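Local coordinates for protein 3,4-dihydroxy-2-butanone 4-phosphate synthase (Candida albicans, PDB 1TKU) that catalyses the conversion of D-ribulose 5-phosphate to formate and 3,4-dihydroxy-2-butanone 4-phosphate, the four-carbon unit used in riboflavin biosynthesis, at residues F20-D25 and H188-I193; G33-A38 and C165-D170; T85-T90 and H128-R133; G137-R142 and A149-T154. All blocks are in the same frame, centred on the assembly; numbering follows the deposited sequence.

Interaction 1 (F20-D25 and H188-I193); sequences FLIVMD and HGIKII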
# COMPACT_ATOMS: atom_id res chain seq x y z
N PHE B 20 -5.79 -1.34 18.62
CA PHE B 20 -6.07 -2.09 17.41
C PHE B 20 -6.74 -3.37 17.89
O PHE B 20 -6.66 -3.71 19.08
CB PHE B 20 -4.79 -2.54 16.69
CG PHE B 20 -4.12 -1.49 15.88
CD1 PHE B 20 -2.97 -0.86 16.35
CD2 PHE B 20 -4.60 -1.16 14.61
CE1 PHE B 20 -2.31 0.08 15.57
CE2 PHE B 20 -3.93 -0.23 13.82
CZ PHE B 20 -2.79 0.39 14.30
N LEU B 21 -7.41 -4.05 16.97
CA LEU B 21 -8.00 -5.34 17.24
C LEU B 21 -7.53 -6.18 16.06
O LEU B 21 -7.40 -5.66 14.95
CB LEU B 21 -9.53 -5.29 17.23
CG LEU B 21 -10.26 -4.68 18.43
CD1 LEU B 21 -11.76 -4.82 18.21
CD2 LEU B 21 -9.83 -5.37 19.72
N ILE B 22 -7.23 -7.45 16.31
CA ILE B 22 -6.84 -8.35 15.24
C ILE B 22 -8.18 -8.98 14.91
O ILE B 22 -8.86 -9.51 15.79
CB ILE B 22 -5.83 -9.41 15.73
CG1 ILE B 22 -4.50 -8.72 16.07
CG2 ILE B 22 -5.62 -10.48 14.66
CD1 ILE B 22 -3.51 -9.60 16.82
N VAL B 23 -8.58 -8.91 13.64
CA VAL B 23 -9.88 -9.42 13.23
C VAL B 23 -9.81 -10.53 12.19
O VAL B 23 -9.23 -10.36 11.12
CB VAL B 23 -10.75 -8.27 12.67
CG1 VAL B 23 -12.14 -8.78 12.32
CG2 VAL B 23 -10.84 -7.13 13.70
N MET B 24 -10.42 -11.67 12.51
CA MET B 24 -10.47 -12.83 11.62
C MET B 24 -11.91 -12.96 11.14
O MET B 24 -12.82 -12.36 11.72
CB MET B 24 -10.07 -14.11 12.36
CG MET B 24 -8.98 -13.96 13.41
SD MET B 24 -7.37 -13.44 12.78
CE MET B 24 -6.97 -14.81 11.66
N ASP B 25 -12.13 -13.76 10.09
CA ASP B 25 -13.49 -13.96 9.58
C ASP B 25 -14.32 -14.78 10.56
O ASP B 25 -15.47 -14.45 10.85
CB ASP B 25 -13.47 -14.65 8.23
CG ASP B 25 -12.95 -13.76 7.12
OD1 ASP B 25 -13.33 -12.57 7.09
OD2 ASP B 25 -12.17 -14.24 6.28
N HIS B 188 2.35 -8.22 21.27
CA HIS B 188 2.05 -6.79 21.27
C HIS B 188 0.87 -6.36 22.15
O HIS B 188 0.52 -5.18 22.19
CB HIS B 188 1.81 -6.33 19.83
CG HIS B 188 2.99 -6.55 18.94
ND1 HIS B 188 4.12 -5.75 18.98
CD2 HIS B 188 3.23 -7.49 17.99
CE1 HIS B 188 5.00 -6.19 18.10
NE2 HIS B 188 4.49 -7.24 17.48
N GLY B 189 0.26 -7.32 22.84
CA GLY B 189 -0.86 -7.00 23.70
C GLY B 189 -2.07 -6.48 22.95
O GLY B 189 -2.67 -5.47 23.33
N ILE B 190 -2.43 -7.17 21.87
CA ILE B 190 -3.58 -6.80 21.06
C ILE B 190 -4.61 -7.92 21.10
O ILE B 190 -4.28 -9.08 20.88
CB ILE B 190 -3.14 -6.54 19.60
CG1 ILE B 190 -2.19 -5.34 19.56
CG2 ILE B 190 -4.37 -6.31 18.71
CD1 ILE B 190 -1.50 -5.11 18.22
N LYS B 191 -5.85 -7.56 21.40
CA LYS B 191 -6.95 -8.53 21.49
C LYS B 191 -7.37 -9.00 20.11
O LYS B 191 -7.23 -8.28 19.12
CB LYS B 191 -8.15 -7.89 22.21
CG LYS B 191 -7.94 -7.65 23.70
CD LYS B 191 -9.04 -6.76 24.26
CE LYS B 191 -9.10 -6.80 25.78
NZ LYS B 191 -7.79 -6.52 26.42
N ILE B 192 -7.91 -10.21 20.05
CA ILE B 192 -8.35 -10.81 18.80
C ILE B 192 -9.84 -11.17 18.84
O ILE B 192 -10.34 -11.65 19.85
CB ILE B 192 -7.57 -12.11 18.49
CG1 ILE B 192 -6.06 -11.86 18.62
CG2 ILE B 192 -7.89 -12.59 17.08
CD1 ILE B 192 -5.57 -11.83 20.06
N ILE B 193 -10.54 -10.90 17.74
CA ILE B 193 -11.96 -11.22 17.62
C ILE B 193 -12.20 -11.72 16.21
O ILE B 193 -11.29 -11.68 15.37
CB ILE B 193 -12.88 -9.99 17.86
CG1 ILE B 193 -12.62 -8.91 16.80
CG2 ILE B 193 -12.69 -9.43 19.26
CD1 ILE B 193 -11.28 -8.22 16.93
O HOH W 1 -6.64 -4.81 21.57

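Interaction 2 (G33-A38 and C165-D170); sequences GDLIMA and CELVRD. With 5RP (ribulose-5-phosphate), chain D.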
# COMPACT_ATOMS: atom_id res chain seq x y z
N GLY B 33 -5.34 -12.79 9.37
CA GLY B 33 -5.74 -11.67 10.20
C GLY B 33 -5.47 -10.26 9.70
O GLY B 33 -4.52 -10.00 8.96
N ASP B 34 -6.33 -9.35 10.14
CA ASP B 34 -6.27 -7.94 9.79
C ASP B 34 -6.20 -7.09 11.06
O ASP B 34 -6.83 -7.41 12.06
CB ASP B 34 -7.53 -7.53 9.02
CG ASP B 34 -7.28 -7.28 7.56
OD1 ASP B 34 -6.60 -8.10 6.91
OD2 ASP B 34 -7.78 -6.25 7.06
N LEU B 35 -5.43 -6.01 11.01
CA LEU B 35 -5.37 -5.09 12.15
C LEU B 35 -6.44 -4.04 11.83
O LEU B 35 -6.48 -3.52 10.71
CB LEU B 35 -4.00 -4.41 12.25
CG LEU B 35 -2.90 -5.19 12.96
CD1 LEU B 35 -1.60 -4.38 12.92
CD2 LEU B 35 -3.31 -5.45 14.40
N ILE B 36 -7.30 -3.75 12.80
CA ILE B 36 -8.36 -2.75 12.60
C ILE B 36 -8.46 -1.83 13.82
O ILE B 36 -8.42 -2.29 14.96
CB ILE B 36 -9.75 -3.42 12.43
CG1 ILE B 36 -9.78 -4.34 11.21
CG2 ILE B 36 -10.82 -2.34 12.27
CD1 ILE B 36 -8.99 -5.61 11.35
N MET B 37 -8.59 -0.53 13.58
CA MET B 37 -8.77 0.42 14.68
C MET B 37 -9.60 1.60 14.20
O MET B 37 -9.84 1.76 12.99
CB MET B 37 -7.42 0.89 15.26
CG MET B 37 -6.63 1.89 14.42
SD MET B 37 -5.36 2.74 15.42
CE MET B 37 -6.41 3.87 16.37
N ALA B 38 -10.04 2.43 15.14
CA ALA B 38 -10.86 3.59 14.79
C ALA B 38 -10.09 4.60 13.95
O ALA B 38 -8.98 4.99 14.30
CB ALA B 38 -11.39 4.25 16.06
N CYS B 165 -5.57 -3.10 7.63
CA CYS B 165 -4.50 -3.63 6.79
C CYS B 165 -4.19 -5.06 7.21
O CYS B 165 -4.34 -5.42 8.38
CB CYS B 165 -3.25 -2.76 6.86
SG CYS B 165 -2.28 -2.85 5.31
N GLU B 166 -3.74 -5.86 6.25
CA GLU B 166 -3.42 -7.27 6.47
C GLU B 166 -2.08 -7.54 7.15
O GLU B 166 -1.05 -7.04 6.70
CB GLU B 166 -3.43 -8.03 5.14
CG GLU B 166 -4.68 -7.85 4.28
CD GLU B 166 -4.58 -6.70 3.29
OE1 GLU B 166 -5.41 -6.66 2.36
OE2 GLU B 166 -3.69 -5.84 3.43
N LEU B 167 -2.09 -8.34 8.21
CA LEU B 167 -0.85 -8.68 8.92
C LEU B 167 0.01 -9.58 8.03
O LEU B 167 -0.52 -10.47 7.35
CB LEU B 167 -1.18 -9.43 10.22
CG LEU B 167 -1.66 -8.56 11.39
CD1 LEU B 167 -2.29 -9.43 12.45
CD2 LEU B 167 -0.47 -7.79 11.95
N VAL B 168 1.32 -9.34 8.01
CA VAL B 168 2.23 -10.14 7.21
C VAL B 168 3.43 -10.58 8.04
O VAL B 168 3.92 -9.84 8.89
CB VAL B 168 2.75 -9.37 5.97
CG1 VAL B 168 1.59 -8.88 5.12
CG2 VAL B 168 3.61 -8.20 6.41
N ARG B 169 3.90 -11.80 7.79
CA ARG B 169 5.04 -12.37 8.50
C ARG B 169 6.35 -11.71 8.06
O ARG B 169 6.58 -11.49 6.87
CB ARG B 169 5.14 -13.87 8.24
CG ARG B 169 4.02 -14.70 8.85
CD ARG B 169 3.92 -16.05 8.15
NE ARG B 169 5.22 -16.71 8.04
CZ ARG B 169 5.84 -17.33 9.03
NH1 ARG B 169 7.03 -17.89 8.83
NH2 ARG B 169 5.28 -17.40 10.23
N ASP B 170 7.22 -11.40 9.03
CA ASP B 170 8.51 -10.79 8.72
C ASP B 170 9.44 -11.77 8.00
O ASP B 170 10.23 -11.38 7.15
CB ASP B 170 9.21 -10.33 9.99
CG ASP B 170 8.50 -9.18 10.67
OD1 ASP B 170 7.92 -8.33 9.96
OD2 ASP B 170 8.54 -9.11 11.92
C2 5RP D . -8.73 -8.13 3.22
C3 5RP D . -8.96 -6.85 3.98
C5 5RP D . -8.66 -5.51 3.29
O13 5RP D . -8.55 -4.38 4.18
C6 5RP D . -9.73 -5.21 2.18
O14 5RP D . -9.36 -4.03 1.44
C7 5RP D . -11.17 -4.98 2.75
O8 5RP D . -11.73 -6.24 3.12
P9 5RP D . -13.18 -6.75 2.63
O12 5RP D . -13.24 -6.91 1.04
O11 5RP D . -14.32 -5.73 3.11
O10 5RP D . -13.42 -8.15 3.37
O4 5RP D . -9.39 -6.85 5.13
O1 5RP D . -9.01 -9.30 4.02
O HOH W 2 -3.19 -11.23 6.97

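Interaction 3 (T85-T90 and H128-R133); sequences TAYTIT and HILPLR. With 5RP (ribulose-5-phosphate), chain D.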
# COMPACT_ATOMS: atom_id res chain seq x y z
N THR B 85 -14.77 -5.47 -2.22
CA THR B 85 -13.82 -4.48 -1.72
C THR B 85 -14.11 -3.29 -2.61
O THR B 85 -13.58 -3.17 -3.71
CB THR B 85 -12.32 -4.88 -1.85
OG1 THR B 85 -12.09 -6.13 -1.19
CG2 THR B 85 -11.44 -3.82 -1.21
N ALA B 86 -15.00 -2.42 -2.13
CA ALA B 86 -15.42 -1.23 -2.86
C ALA B 86 -14.46 -0.07 -2.68
O ALA B 86 -14.70 0.82 -1.87
CB ALA B 86 -16.82 -0.82 -2.41
N TYR B 87 -13.38 -0.05 -3.45
CA TYR B 87 -12.43 1.04 -3.37
C TYR B 87 -13.00 2.30 -3.99
O TYR B 87 -13.73 2.25 -4.98
CB TYR B 87 -11.14 0.70 -4.12
CG TYR B 87 -10.39 -0.50 -3.63
CD1 TYR B 87 -10.54 -1.75 -4.25
CD2 TYR B 87 -9.48 -0.40 -2.57
CE1 TYR B 87 -9.81 -2.85 -3.82
CE2 TYR B 87 -8.75 -1.50 -2.14
CZ TYR B 87 -8.92 -2.72 -2.77
OH TYR B 87 -8.21 -3.81 -2.33
N THR B 88 -12.68 3.44 -3.39
CA THR B 88 -13.11 4.72 -3.94
C THR B 88 -11.82 5.27 -4.54
O THR B 88 -10.76 4.65 -4.43
CB THR B 88 -13.58 5.70 -2.85
OG1 THR B 88 -12.46 6.17 -2.08
CG2 THR B 88 -14.58 5.02 -1.91
N ILE B 89 -11.91 6.42 -5.21
CA ILE B 89 -10.70 7.03 -5.74
C ILE B 89 -9.86 7.31 -4.48
O ILE B 89 -10.41 7.60 -3.42
CB ILE B 89 -11.01 8.36 -6.47
CG1 ILE B 89 -11.65 8.07 -7.84
CG2 ILE B 89 -9.73 9.15 -6.70
CD1 ILE B 89 -13.00 7.39 -7.78
N THR B 90 -8.54 7.21 -4.59
CA THR B 90 -7.68 7.44 -3.43
C THR B 90 -7.59 8.92 -3.09
O THR B 90 -8.00 9.78 -3.88
CB THR B 90 -6.27 6.88 -3.69
OG1 THR B 90 -5.72 7.48 -4.86
CG2 THR B 90 -6.33 5.37 -3.88
N HIS B 128 -2.79 8.85 -1.27
CA HIS B 128 -2.08 7.70 -0.74
C HIS B 128 -2.86 6.86 0.27
O HIS B 128 -2.32 5.93 0.86
CB HIS B 128 -0.76 8.17 -0.14
CG HIS B 128 0.09 8.92 -1.11
ND1 HIS B 128 1.08 8.31 -1.85
CD2 HIS B 128 0.06 10.21 -1.51
CE1 HIS B 128 1.61 9.19 -2.68
NE2 HIS B 128 1.01 10.35 -2.49
N ILE B 129 -4.13 7.20 0.46
CA ILE B 129 -5.01 6.45 1.34
C ILE B 129 -6.12 5.87 0.46
O ILE B 129 -6.60 6.54 -0.46
CB ILE B 129 -5.62 7.34 2.45
CG1 ILE B 129 -4.63 7.50 3.60
CG2 ILE B 129 -6.95 6.75 2.95
CD1 ILE B 129 -4.32 6.20 4.35
N LEU B 130 -6.50 4.63 0.75
CA LEU B 130 -7.55 3.93 -0.00
C LEU B 130 -8.86 3.83 0.77
O LEU B 130 -9.05 2.93 1.58
CB LEU B 130 -7.07 2.52 -0.35
CG LEU B 130 -5.85 2.37 -1.27
CD1 LEU B 130 -4.88 1.36 -0.66
CD2 LEU B 130 -6.29 1.91 -2.65
N PRO B 131 -9.80 4.77 0.54
CA PRO B 131 -11.07 4.70 1.27
C PRO B 131 -11.90 3.55 0.70
O PRO B 131 -11.81 3.24 -0.49
CB PRO B 131 -11.71 6.06 0.99
CG PRO B 131 -10.55 6.95 0.65
CD PRO B 131 -9.69 6.04 -0.20
N LEU B 132 -12.70 2.91 1.55
CA LEU B 132 -13.55 1.81 1.12
C LEU B 132 -14.99 2.14 1.49
O LEU B 132 -15.23 2.79 2.51
CB LEU B 132 -13.14 0.51 1.81
CG LEU B 132 -11.67 0.11 1.70
CD1 LEU B 132 -11.47 -1.22 2.42
CD2 LEU B 132 -11.26 -0.00 0.24
N ARG B 133 -15.94 1.71 0.67
CA ARG B 133 -17.34 1.98 0.93
C ARG B 133 -18.07 0.78 1.53
O ARG B 133 -18.33 -0.20 0.84
CB ARG B 133 -18.05 2.42 -0.36
CG ARG B 133 -17.49 3.69 -0.97
CD ARG B 133 -18.29 4.15 -2.19
NE ARG B 133 -19.65 4.53 -1.81
CZ ARG B 133 -20.54 5.07 -2.64
NH1 ARG B 133 -20.22 5.31 -3.90
NH2 ARG B 133 -21.75 5.38 -2.20
C2 5RP D . -8.73 -8.13 3.22
C3 5RP D . -8.96 -6.85 3.98
C5 5RP D . -8.66 -5.51 3.29
O13 5RP D . -8.55 -4.38 4.18
C6 5RP D . -9.73 -5.21 2.18
O14 5RP D . -9.36 -4.03 1.44
C7 5RP D . -11.17 -4.98 2.75
O8 5RP D . -11.73 -6.24 3.12
P9 5RP D . -13.18 -6.75 2.63
O12 5RP D . -13.24 -6.91 1.04
O11 5RP D . -14.32 -5.73 3.11
O10 5RP D . -13.42 -8.15 3.37
O4 5RP D . -9.39 -6.85 5.13
O1 5RP D . -9.01 -9.30 4.02
O HOH W 3 -9.50 3.26 -2.36

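Interaction 4 (G137-R142 and A149-T154); sequences GLLKKR and AVQLST. With 5RP (ribulose-5-phosphate), chain D.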
# COMPACT_ATOMS: atom_id res chain seq x y z
N GLY B 137 -26.21 -1.37 6.29
CA GLY B 137 -26.58 -2.59 6.98
C GLY B 137 -25.35 -3.29 7.52
O GLY B 137 -25.44 -4.23 8.31
N LEU B 138 -24.19 -2.82 7.07
CA LEU B 138 -22.90 -3.36 7.49
C LEU B 138 -22.84 -4.89 7.52
O LEU B 138 -23.20 -5.54 6.53
CB LEU B 138 -22.52 -2.75 8.84
CG LEU B 138 -22.54 -1.21 8.80
CD1 LEU B 138 -22.34 -0.65 10.21
CD2 LEU B 138 -21.47 -0.69 7.85
N LEU B 139 -22.40 -5.47 8.63
CA LEU B 139 -22.25 -6.92 8.74
C LEU B 139 -23.50 -7.77 8.53
O LEU B 139 -23.40 -8.97 8.30
CB LEU B 139 -21.61 -7.29 10.09
CG LEU B 139 -20.14 -6.88 10.23
CD1 LEU B 139 -19.62 -7.28 11.60
CD2 LEU B 139 -19.31 -7.55 9.12
N LYS B 140 -24.68 -7.16 8.61
CA LYS B 140 -25.90 -7.92 8.39
C LYS B 140 -26.17 -8.04 6.89
O LYS B 140 -27.03 -8.81 6.47
CB LYS B 140 -27.09 -7.27 9.10
CG LYS B 140 -27.06 -7.44 10.61
CD LYS B 140 -28.35 -6.98 11.27
CE LYS B 140 -28.47 -5.46 11.31
NZ LYS B 140 -27.57 -4.83 12.31
N LYS B 141 -25.42 -7.28 6.09
CA LYS B 141 -25.58 -7.29 4.64
C LYS B 141 -24.36 -7.85 3.90
O LYS B 141 -24.50 -8.46 2.84
CB LYS B 141 -25.86 -5.87 4.14
CG LYS B 141 -26.39 -5.79 2.72
CD LYS B 141 -27.78 -6.42 2.64
CE LYS B 141 -28.34 -6.35 1.23
NZ LYS B 141 -29.69 -6.97 1.15
N ARG B 142 -23.17 -7.63 4.46
CA ARG B 142 -21.93 -8.13 3.87
C ARG B 142 -20.93 -8.34 5.00
O ARG B 142 -20.60 -7.41 5.72
CB ARG B 142 -21.35 -7.13 2.86
CG ARG B 142 -19.99 -7.53 2.28
CD ARG B 142 -19.57 -6.60 1.14
NE ARG B 142 -18.37 -7.07 0.44
CZ ARG B 142 -17.12 -6.85 0.85
NH1 ARG B 142 -16.10 -7.33 0.15
NH2 ARG B 142 -16.88 -6.14 1.95
N ALA B 149 -15.11 -2.99 10.16
CA ALA B 149 -14.46 -1.78 10.67
C ALA B 149 -15.49 -0.71 11.02
O ALA B 149 -15.46 -0.14 12.11
CB ALA B 149 -13.46 -1.24 9.64
N VAL B 150 -16.40 -0.44 10.09
CA VAL B 150 -17.43 0.56 10.34
C VAL B 150 -18.37 0.11 11.46
O VAL B 150 -18.82 0.92 12.27
CB VAL B 150 -18.23 0.87 9.05
CG1 VAL B 150 -19.34 1.88 9.35
CG2 VAL B 150 -17.29 1.41 7.99
N GLN B 151 -18.64 -1.20 11.52
CA GLN B 151 -19.51 -1.73 12.57
C GLN B 151 -18.87 -1.52 13.94
O GLN B 151 -19.52 -1.09 14.89
CB GLN B 151 -19.76 -3.23 12.34
CG GLN B 151 -20.89 -3.81 13.18
CD GLN B 151 -22.22 -3.81 12.44
OE1 GLN B 151 -23.17 -3.13 12.82
NE2 GLN B 151 -22.28 -4.59 11.37
N LEU B 152 -17.58 -1.84 14.04
CA LEU B 152 -16.86 -1.67 15.31
C LEU B 152 -16.90 -0.22 15.76
O LEU B 152 -17.18 0.06 16.93
CB LEU B 152 -15.41 -2.12 15.16
CG LEU B 152 -15.22 -3.64 15.10
CD1 LEU B 152 -13.81 -3.98 14.62
CD2 LEU B 152 -15.47 -4.22 16.49
N SER B 153 -16.63 0.70 14.85
CA SER B 153 -16.64 2.11 15.19
C SER B 153 -18.04 2.54 15.64
O SER B 153 -18.19 3.29 16.60
CB SER B 153 -16.18 2.96 14.01
OG SER B 153 -14.79 2.77 13.77
N THR B 154 -19.06 2.05 14.94
CA THR B 154 -20.44 2.38 15.29
C THR B 154 -20.79 1.87 16.69
O THR B 154 -21.33 2.62 17.51
CB THR B 154 -21.42 1.79 14.25
OG1 THR B 154 -21.14 2.35 12.96
CG2 THR B 154 -22.85 2.11 14.63
C2 5RP D . -8.73 -8.13 3.22
C3 5RP D . -8.96 -6.85 3.98
C5 5RP D . -8.66 -5.51 3.29
O13 5RP D . -8.55 -4.38 4.18
C6 5RP D . -9.73 -5.21 2.18
O14 5RP D . -9.36 -4.03 1.44
C7 5RP D . -11.17 -4.98 2.75
O8 5RP D . -11.73 -6.24 3.12
P9 5RP D . -13.18 -6.75 2.63
O12 5RP D . -13.24 -6.91 1.04
O11 5RP D . -14.32 -5.73 3.11
O10 5RP D . -13.42 -8.15 3.37
O4 5RP D . -9.39 -6.85 5.13
O1 5RP D . -9.01 -9.30 4.02

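Interaction 1 (F20-D25 and H188-I193)
Ile193 fills the tight end of this contact, driving its CD1 methyl in beside Leu21 and Val23. Its CG1 branch stands between the backbone N and the carbonyl carbon (chi1 62°), and this turns the end of the chain back across the neighbouring strand. CD1 presses on Leu21 CB at 3.4 Å, closer than carbons usually pack, and the two side chains cross at about a right angle. The same methyl reaches Val23 CG2, also at 3.4 Å. Helix 8-16 covers this face, with Ala11 touching both Leu21 and Ile193. The backbones pair in parallel: Ile22 N donates to Lys191 O (2.9 Å), Ile193 N to Ile22 O, nearly in line with the C=O bond, and Met24 N to Ile193 O. Strand 191-194 thereby forms one margin of the four-stranded mixed sheet within this chain, with strand 21-24 as its inner neighbour. On the opposite face Ile22 and Ile192 lie side by side, pointing the same way, with Ile22 CB 3.8 Å from Ile192 CG1. Ile190 comes across Ile22 at about a right angle and sets its CG2 methyl 3.6 Å from Ile22 CG1. Cys181 and Phe184 of helix 178-188 cover this side. Toward Phe20 the strands part and water takes over: one molecule donates to Phe20 O at 2.7 Å and accepts from Lys191 N. Lys191, partly exposed, gives only the root of its side chain to the contact, CB lying 3.9 Å from Leu21 CD2, while its amine end leads away.

Interaction 2 (G33-A38 and C165-D170)
Asp34 and Glu166 face each other as a non-hydrogen-bonded antiparallel pair, their side chains alongside and pointing the same way. Asp34 CB lies 3.9 Å from Cys165 O, and CG passes closer, at 3.6 Å. From there the carboxylate splits its contacts. OD1 turns to Glu166, resting 3.3 Å from its CG, whereas OD2 comes within 2.6 Å of O4 of the bound ribulose 5-phosphate. The two carboxylate planes stand 84° apart; Glu166 bends at chi2 (91°), bringing OE1 to 3.6 Å from C5 of the sugar, and its OE2 is hydrogen-bonded to Ser55. Beside this pair of acids the backbones are tied by Leu35 N to Cys165 O (2.9 Å), the return bond from Cys165 N to Leu35 O, and Leu167 N to Gly33 O. A water donates to both Gly33 O and Leu167 O just past the end of the strand pairing. Turned from the sugar, Leu35 and Leu167 cross at about a right angle, with Leu35 CG 3.7 Å from Leu167 CD2. Strand 34-38 runs between strands 162-166 and 21-24, with Phe49 and Leu50 of helix 44-52 packed on Leu35, and Ile101 of the second subunit against Glu166.

Interaction 3 (T85-T90 and H128-R133)
The Tyr87 ring is met obliquely by Leu132 and Leu130, Leu132 CD2 lying 3.4 Å from Tyr87 CD2. One face carries the CG2 methyl of Thr85, 3.1 Å above the ring plane and offset toward the rim, and a water lies in plane at the edge. Pro126 of the second subunit also packs on this tyrosine. Two backbone bonds bracket the single bridge between Tyr87 and Leu132: Arg133 N to Ala86 O and Thr88 N to Pro131 O, each 3.0 Å. The water at the ring edge donates to both Thr88 O and Pro131 O. Thr88 OG1 sits between its backbone N and carbonyl carbon (chi1 71°), which holds it over the proline, 3.2 Å from Pro131 CB. This hydroxyl donates to Ile89 O from above the carbonyl plane, while the CG2 branch crosses Arg133, 3.3 Å from its CG. At the other end an inverse gamma turn centred on Ala86 leads back to Thr85, whose OG1 donates to phosphate oxygen O12 of ribulose 5-phosphate at 2.6 Å. Leu132 CD1 lies 3.6 Å from O14 of the same molecule, so the loop and strand 129-134 together form one wall of the substrate site, with Thr85 at its phosphate end.

Interaction 4 (G137-R142 and A149-T154)
Val150 opens the contact from the helix, holding its CG1 methyl 3.7 Å from Leu138 CD2, with the two side chains crossing at about a right angle. CG1 lies anti to the backbone N (chi1 178°), which carries it out to the leucine. Pro61 and Pro160 also touch this valine. One residue on, Gln151 is the most deeply engaged: it passes obliquely between Leu138 and Leu139, bent at chi2, with its amide end against the loop. Its CD lies 3.8 Å from Leu138 CB, and its CG packs 4.0 Å from Leu139 CD1. Leu139 in turn meets Ile195 and Leu198 of helix 195-203. One turn beyond Val150, Thr154 borders Leu138 from the exposed side and donates through OG1 to Val150 O at 2.8 Å. That carbonyl also takes Thr154 N, the two donors reaching it from opposite faces of its plane. Facing the helix, the loop is tightly wound: Leu138 O accepts from both Lys141 N and Arg142 N. The wound loop delivers Arg142, extended from CG to NE, to the phosphate of ribulose 5-phosphate: NH1 binds O12 in the guanidinium plane (3.0 Å, 177°), and NH2 binds O11 (2.8 Å). Glu147 forms a salt bridge with the same NH2. Two nearly straight bonds to separate oxygens fix the rotation of the guanidinium, and its charge probably offsets that of the phosphate, while the loop beneath rests on the helix through Leu138 and Leu139, set against Val150 and the Gln151 side chain.

Overall arrangement
Interactions 1 and 2 share one sheet: strands 21-24 and 34-38 are neighbours, Val23 N lying 2.8 Å from Asp34 O in a probable hydrogen bond, and the contact centres are about 9 Å apart. Helix 145-155 of interaction 4 packs against this sheet, Ala149 CB meeting Ile36 CG2 at 3.9 Å and Leu152 touching Leu21. Ribulose 5-phosphate unites interactions 2, 3 and 4: 33-38 meets its carbonyl end, whereas Thr85 and Arg142 converge on its phosphate, Thr85 N being 3.3 Å from Arg142 NH1. His145 and Thr146 add further hydrogen bonds to the ligand. Interaction 1 stands behind this site, the Val23 side chain about 8 Å from the ligand.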